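Local coordinates for protein histidinol-phosphatase (Bordetella pertussis, PDB 3FVV) that probably removes the phosphate from L-histidinol phosphate to give L-histidinol, as a magnesium-dependent hydrolase of the HAD-like superfamily, at residues 5-10 with 107-112. Residues are numbered along the deposited sequence; the frame is centred on the assembly and turned at random.
Sequences RLALFD and AGDLCA
R5 holds D109 through two side-on bonds, one to each carboxylate oxygen. R5 NE donates nearly straight to D109 OD1 over 3.1 Å, close to the guanidinium plane, while R5 NH2 reaches D109 OD2 at 2.8 Å on its syn lone pair; both bonds belong to the salt bridge. The bend at chi3 (-43°) swings NE back toward the aspartate, and the two flat groups end up 54° apart, so the pairing is twisted rather than coplanar. H104 ND1, on helix 95-106, also bonds D109 OD2; three bonds, two from R5 and one from H104, therefore limit rotation of the buried carboxylate.

A112, at the other end, is the second anchor. A112 N donates to A7 O and A112 O accepts from F9 N at 2.9 Å, while A112 CB packs against L8 CD2 at 3.8 Å. Between these ends, L110 N donates to R5 O, and L110 O accepts from A7 N. L6 and L110 lie side by side, L6 CD1 to L110 CD2 at 3.7 Å, on the face where W167 of helix 158-170 packs against L6, L110 and A112. A7 CB meets C111 SG at 3.9 Å on the other face, against H104.

The short strand axes approach to 4.7 Å at 13°, and the in-register bonds confirm parallel pairing of strands 5-9 and 110-115. Strand 5-9 also pairs with 180-185, and the strand leads into D10, salt-bridged to K160 and close to D186 and D190. This is the central parallel sheet of the Rossmann-like HAD core, whose first strand delivers an aspartate to what is probably the phosphatase active site.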
# COMPACT_ATOMS: atom_id res chain seq x y z
N ARG A 5 6.18 -20.95 2.22
CA ARG A 5 5.21 -20.23 1.40
C ARG A 5 5.51 -18.73 1.44
O ARG A 5 6.20 -18.24 2.34
CB ARG A 5 3.80 -20.56 1.84
CG ARG A 5 3.65 -22.13 1.99
CD ARG A 5 2.37 -22.53 2.60
NE ARG A 5 2.05 -21.66 3.72
CZ ARG A 5 0.88 -21.68 4.36
NH1 ARG A 5 -0.04 -22.59 4.00
NH2 ARG A 5 0.64 -20.85 5.36
N LEU A 6 5.03 -18.02 0.43
CA LEU A 6 5.17 -16.56 0.37
C LEU A 6 3.78 -15.99 0.65
O LEU A 6 2.76 -16.48 0.10
CB LEU A 6 5.62 -16.14 -1.00
CG LEU A 6 5.89 -14.67 -1.27
CD1 LEU A 6 7.05 -14.21 -0.46
CD2 LEU A 6 6.09 -14.55 -2.80
N ALA A 7 3.74 -14.94 1.46
CA ALA A 7 2.50 -14.26 1.71
C ALA A 7 2.61 -12.76 1.49
O ALA A 7 3.31 -12.06 2.24
CB ALA A 7 2.01 -14.58 3.20
N LEU A 8 1.87 -12.26 0.52
CA LEU A 8 1.86 -10.87 0.16
C LEU A 8 0.51 -10.26 0.54
O LEU A 8 -0.56 -10.83 0.26
CB LEU A 8 2.06 -10.72 -1.36
CG LEU A 8 3.33 -11.45 -1.89
CD1 LEU A 8 3.39 -11.34 -3.45
CD2 LEU A 8 4.61 -10.97 -1.25
N PHE A 9 0.59 -9.07 1.12
CA PHE A 9 -0.57 -8.31 1.52
C PHE A 9 -0.64 -6.95 0.89
O PHE A 9 0.27 -6.15 1.02
CB PHE A 9 -0.56 -8.19 3.04
CG PHE A 9 -0.44 -9.47 3.72
CD1 PHE A 9 -1.56 -10.26 3.95
CD2 PHE A 9 0.80 -9.93 4.12
CE1 PHE A 9 -1.45 -11.45 4.57
CE2 PHE A 9 0.93 -11.14 4.77
CZ PHE A 9 -0.20 -11.89 5.03
N ASP A 10 -1.74 -6.67 0.23
CA ASP A 10 -2.14 -5.29 -0.09
C ASP A 10 -2.44 -4.54 1.22
O ASP A 10 -2.77 -5.14 2.23
CB ASP A 10 -3.39 -5.33 -0.99
CG ASP A 10 -3.83 -3.92 -1.47
OD1 ASP A 10 -2.95 -3.19 -2.03
OD2 ASP A 10 -5.01 -3.54 -1.27
N ALA A 107 3.17 -19.40 10.54
CA ALA A 107 3.45 -20.62 9.75
C ALA A 107 4.88 -20.68 9.23
O ALA A 107 5.29 -21.67 8.63
CB ALA A 107 2.42 -20.76 8.55
N GLY A 108 5.64 -19.62 9.42
CA GLY A 108 6.95 -19.50 8.83
C GLY A 108 6.94 -18.84 7.45
O GLY A 108 7.93 -18.86 6.78
N ASP A 109 5.83 -18.29 7.01
CA ASP A 109 5.75 -17.76 5.65
C ASP A 109 6.68 -16.56 5.54
O ASP A 109 6.94 -15.88 6.54
CB ASP A 109 4.31 -17.42 5.26
CG ASP A 109 3.39 -18.68 5.20
OD1 ASP A 109 3.98 -19.81 5.28
OD2 ASP A 109 2.12 -18.52 5.05
N LEU A 110 7.24 -16.33 4.36
CA LEU A 110 7.92 -15.06 4.06
C LEU A 110 6.84 -14.01 3.76
O LEU A 110 6.13 -14.17 2.81
CB LEU A 110 8.86 -15.21 2.86
CG LEU A 110 9.54 -13.92 2.38
CD1 LEU A 110 10.33 -13.31 3.56
CD2 LEU A 110 10.42 -14.15 1.09
N CYS A 111 6.73 -12.97 4.56
CA CYS A 111 5.61 -11.99 4.47
C CYS A 111 6.08 -10.58 4.09
O CYS A 111 7.08 -10.10 4.59
CB CYS A 111 4.87 -11.89 5.81
SG CYS A 111 4.14 -13.45 6.31
N ALA A 112 5.31 -9.94 3.19
CA ALA A 112 5.60 -8.62 2.67
C ALA A 112 4.28 -7.88 2.47
O ALA A 112 3.24 -8.47 2.04
CB ALA A 112 6.34 -8.71 1.31
O HOH W 1 5.98 -21.32 5.15